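Local coordinates for HD domain protein (PDB 4LRL) that probably hydrolyses deoxyribonucleoside triphosphates such as dGTP at a metal-holding HD-domain site, under allosteric control by bound nucleotides, at residues C[226-229]-C[230-234]; C[418-421]-C[422-426]. All blocks are in the same frame, centred on the assembly; numbering follows the deposited sequence.

Contact 1. Residues C[226-229]-C[230-234]; sequences FDLT and RILRV
D227 reaches forward over the first turn of helix 228-234 and meets R230 twice over: its OD2 accepts from the backbone N of R230 at 2.8 Å, a weak bond because the N-H points well off line (130°), and the same oxygen lies 3.1 Å from R230 CB. With CG anti to the backbone N (chi1 -171°), the carboxylate is swung toward the opening amides, as a short acidic side chain at an N-cap can be. The carbonyl O of D227 begins the helical ladder by accepting from I231 N at 3.3 Å, and L232 N continues it with a 2.9 Å bond to L228 O.

Two apolar pairs accompany the cap. The branch point of L228, CG, rests 3.9 Å from CD1 of L232, two leucines one helical turn apart; L228 also packs on M209 and L213 of helix 206-219, and L232 on I101 and I104 of helix 87-108. Before the cap, F226 sends CD1 to within 3.7 Å of I231 CD1, the ring and the extended isoleucine arm crossing at about a right angle. The ring itself is set edge-to-face with Y255 of helix 249-267, so a large flat residue suits this junction of helices.

R230 turns its guanidinium away from D227; one face takes V234 CG1, 3.6 Å above the plane and toward its rim, while Y47 of the second subunit supplies a cation-pi partner. N46 of that subunit donates to D227 OD2 from its ND2, a bond that links the helix start to the neighbouring chain. The capping oxygen therefore serves its own helix and the subunit interface together. Its negative charge, set beside the amino end of the helix dipole, is probably stabilised there, which would favour the ionised carboxylate.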
loop_
_atom_site.group_PDB
_atom_site.type_symbol
_atom_site.label_atom_id
_atom_site.label_comp_id
_atom_site.label_asym_id
_atom_site.label_seq_id
_atom_site.Cartn_x
_atom_site.Cartn_y
_atom_site.Cartn_z
ATOM N N PHE C 226 12.163 -1.425 -0.141
ATOM C CA PHE C 226 12.836 -0.171 0.195
ATOM C C PHE C 226 12.251 0.919 -0.705
ATOM O O PHE C 226 11.318 0.669 -1.458
ATOM C CB PHE C 226 14.335 -0.312 -0.074
ATOM C CG PHE C 226 14.656 -0.621 -1.507
ATOM C CD1 PHE C 226 15.021 0.394 -2.382
ATOM C CD2 PHE C 226 14.548 -1.922 -1.993
ATOM C CE1 PHE C 226 15.286 0.118 -3.712
ATOM C CE2 PHE C 226 14.812 -2.212 -3.321
ATOM C CZ PHE C 226 15.183 -1.191 -4.183
ATOM N N ASP C 227 12.826 2.114 -0.664
ATOM C CA ASP C 227 12.303 3.231 -1.448
ATOM C C ASP C 227 13.218 3.610 -2.615
ATOM O O ASP C 227 14.257 4.256 -2.420
ATOM C CB ASP C 227 12.059 4.441 -0.543
ATOM C CG ASP C 227 11.309 5.548 -1.247
ATOM O OD1 ASP C 227 10.136 5.324 -1.642
ATOM O OD2 ASP C 227 11.897 6.641 -1.401
ATOM N N LEU C 228 12.815 3.214 -3.821
ATOM C CA LEU C 228 13.564 3.529 -5.040
ATOM C C LEU C 228 13.775 5.030 -5.231
ATOM O O LEU C 228 14.884 5.465 -5.551
ATOM C CB LEU C 228 12.878 2.935 -6.280
ATOM C CG LEU C 228 13.553 3.199 -7.634
ATOM C CD1 LEU C 228 14.984 2.679 -7.664
ATOM C CD2 LEU C 228 12.752 2.610 -8.776
ATOM N N THR C 229 12.708 5.804 -5.032
ATOM C CA THR C 229 12.747 7.257 -5.203
ATOM C C THR C 229 13.763 7.954 -4.292
ATOM O O THR C 229 14.396 8.922 -4.710
ATOM C CB THR C 229 11.350 7.899 -5.061
ATOM O OG1 THR C 229 10.526 7.480 -6.151
ATOM C CG2 THR C 229 11.438 9.426 -5.101
ATOM N N ARG C 230 13.930 7.474 -3.061
ATOM C CA ARG C 230 14.924 8.102 -2.201
ATOM C C ARG C 230 16.344 7.740 -2.612
ATOM O O ARG C 230 17.241 8.576 -2.521
ATOM C CB ARG C 230 14.701 7.854 -0.702
ATOM C CG ARG C 230 15.677 8.679 0.219
ATOM C CD ARG C 230 15.703 10.194 -0.074
ATOM N NE ARG C 230 16.747 10.887 0.689
ATOM C CZ ARG C 230 17.060 12.180 0.574
ATOM N NH1 ARG C 230 16.414 12.972 -0.275
ATOM N NH2 ARG C 230 18.035 12.682 1.317
ATOM N N ILE C 231 16.541 6.522 -3.102
ATOM C CA ILE C 231 17.855 6.142 -3.612
ATOM C C ILE C 231 18.187 6.951 -4.861
ATOM O O ILE C 231 19.313 7.415 -5.023
ATOM C CB ILE C 231 17.992 4.619 -3.844
ATOM C CG1 ILE C 231 17.822 3.886 -2.505
ATOM C CG2 ILE C 231 19.369 4.292 -4.490
ATOM C CD1 ILE C 231 18.088 2.424 -2.558
ATOM N N LEU C 232 17.189 7.161 -5.715
ATOM C CA LEU C 232 17.394 7.963 -6.911
ATOM C C LEU C 232 17.711 9.424 -6.609
ATOM O O LEU C 232 18.339 10.100 -7.415
ATOM C CB LEU C 232 16.196 7.849 -7.858
ATOM C CG LEU C 232 16.006 6.463 -8.496
ATOM C CD1 LEU C 232 14.837 6.457 -9.461
ATOM C CD2 LEU C 232 17.268 5.987 -9.181
ATOM N N ARG C 233 17.300 9.903 -5.436
ATOM C CA ARG C 233 17.550 11.291 -5.058
ATOM C C ARG C 233 18.989 11.526 -4.579
ATOM O O ARG C 233 19.456 12.659 -4.562
ATOM C CB ARG C 233 16.559 11.733 -3.976
ATOM C CG ARG C 233 16.412 13.245 -3.828
ATOM C CD ARG C 233 15.420 13.815 -4.825
ATOM N NE ARG C 233 15.534 15.266 -4.955
ATOM C CZ ARG C 233 14.665 16.033 -5.619
ATOM N NH1 ARG C 233 13.602 15.493 -6.207
ATOM N NH2 ARG C 233 14.856 17.349 -5.688
ATOM N N VAL C 234 19.679 10.460 -4.183
ATOM C CA VAL C 234 21.014 10.591 -3.607
ATOM C C VAL C 234 22.093 9.865 -4.409
ATOM O O VAL C 234 23.288 10.062 -4.150
ATOM C CB VAL C 234 21.069 10.125 -2.126
ATOM C CG1 VAL C 234 20.172 10.997 -1.246
ATOM C CG2 VAL C 234 20.707 8.645 -1.990
#

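Contact 2. Residues C[418-421]-C[422-426]; sequences SLVE and LATVS
E421 has CG anti to its own N (chi1 -170°), and a bend at the next bond (chi2 -86°) curls the carboxylate forward over the amides that follow. OE2 thereby comes to 2.7 Å from the backbone N of A423, which donates along a fairly straight path but arrives from above the carboxylate plane, 49° out of it. Glutamate is one carbon longer than the usual capping aspartate, and the bend takes up the extra length. OE2 is also hydrogen-bonded to the hydroxyl of Y399, so two partners grip it. A423 CB lies 3.4 Å from E421 OE2; so small a side chain probably suits a place this near the carboxylate.

V420, the residue before, adds an apolar contact: its CG1 meets CG1 of V425 at 3.6 Å, the two valines crossing at about a right angle, with T424 CG2 beside them at 4.1 Å from the same V420 methyl. L422 packs against V252 and I256 of helix 249-267, as a branched aliphatic suits. This is a strand-to-helix turn, in which the edge strand 419-421 of a mixed four-stranded sheet gives way to the short, weakly bonded helix 422-425 through a glutamate at the N-cap.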
loop_
_atom_site.group_PDB
_atom_site.type_symbol
_atom_site.label_atom_id
_atom_site.label_comp_id
_atom_site.label_asym_id
_atom_site.label_seq_id
_atom_site.Cartn_x
_atom_site.Cartn_y
_atom_site.Cartn_z
ATOM N N SER C 418 34.883 12.762 -0.216
ATOM C CA SER C 418 35.529 11.496 0.074
ATOM C C SER C 418 34.493 10.395 0.261
ATOM O O SER C 418 33.350 10.638 0.656
ATOM C CB SER C 418 36.438 11.596 1.301
ATOM O OG SER C 418 35.676 11.777 2.477
ATOM N N LEU C 419 34.922 9.177 -0.030
ATOM C CA LEU C 419 34.053 8.031 -0.010
ATOM C C LEU C 419 34.240 7.213 1.242
ATOM O O LEU C 419 35.357 6.963 1.685
ATOM C CB LEU C 419 34.300 7.172 -1.243
ATOM C CG LEU C 419 33.915 7.909 -2.521
ATOM C CD1 LEU C 419 34.684 7.332 -3.661
ATOM C CD2 LEU C 419 32.397 7.847 -2.750
ATOM N N VAL C 420 33.123 6.777 1.789
ATOM C CA VAL C 420 33.111 6.016 3.009
ATOM C C VAL C 420 32.184 4.831 2.788
ATOM O O VAL C 420 31.035 4.998 2.358
ATOM C CB VAL C 420 32.722 6.935 4.206
ATOM C CG1 VAL C 420 31.808 6.253 5.190
ATOM C CG2 VAL C 420 33.992 7.462 4.891
ATOM N N GLU C 421 32.710 3.639 3.049
ATOM C CA GLU C 421 31.986 2.385 2.853
ATOM C C GLU C 421 30.810 2.267 3.826
ATOM O O GLU C 421 30.922 2.649 4.987
ATOM C CB GLU C 421 32.958 1.201 2.995
ATOM C CG GLU C 421 32.393 -0.152 2.589
ATOM C CD GLU C 421 31.651 -0.848 3.714
ATOM O OE1 GLU C 421 32.284 -1.173 4.738
ATOM O OE2 GLU C 421 30.437 -1.088 3.568
ATOM N N LEU C 422 29.691 1.727 3.338
ATOM C CA LEU C 422 28.425 1.703 4.058
ATOM C C LEU C 422 28.451 1.107 5.475
ATOM O O LEU C 422 28.015 1.755 6.426
ATOM C CB LEU C 422 27.360 1.006 3.212
ATOM C CG LEU C 422 25.986 0.809 3.858
ATOM C CD1 LEU C 422 25.290 2.140 4.132
ATOM C CD2 LEU C 422 25.115 -0.089 3.007
ATOM N N ALA C 423 28.930 -0.129 5.601
ATOM C CA ALA C 423 28.973 -0.840 6.883
ATOM C C ALA C 423 29.752 -0.059 7.943
ATOM O O ALA C 423 29.395 -0.060 9.123
ATOM C CB ALA C 423 29.573 -2.237 6.699
ATOM N N THR C 424 30.815 0.601 7.497
ATOM C CA THR C 424 31.644 1.486 8.318
ATOM C C THR C 424 30.832 2.503 9.141
ATOM O O THR C 424 31.110 2.706 10.321
ATOM C CB THR C 424 32.687 2.182 7.418
ATOM O OG1 THR C 424 33.843 1.346 7.313
ATOM C CG2 THR C 424 33.088 3.555 7.936
ATOM N N VAL C 425 29.824 3.117 8.536
ATOM C CA VAL C 425 29.048 4.129 9.246
ATOM C C VAL C 425 27.629 3.686 9.581
ATOM O O VAL C 425 26.827 4.497 10.036
ATOM C CB VAL C 425 29.014 5.488 8.501
ATOM C CG1 VAL C 425 30.395 6.170 8.552
ATOM C CG2 VAL C 425 28.549 5.305 7.073
ATOM N N SER C 426 27.328 2.405 9.359
ATOM C CA SER C 426 26.016 1.860 9.692
ATOM C C SER C 426 26.118 0.570 10.494
ATOM O O SER C 426 26.460 -0.481 9.948
ATOM C CB SER C 426 25.170 1.634 8.440
ATOM O OG SER C 426 23.982 0.944 8.775
#

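Both contacts lie in the HD associated region and on the same side of the chain's centre, with centres 18 Å apart and nearest atoms about 9 Å apart. Contact 1 comes first along the chain. Its helix is followed by strand 235-238, one outer strand of the mixed sheet, whereas contact 2 leaves from 419-421, the strand at the opposite edge; strands 241-245 and 411-413 lie between. Helix 249-267 receives side chains from both. The two N-caps thus belong to segments next to the two end strands of one sheet, contact 1 facing the second subunit and contact 2 meeting no other chain of the assembly.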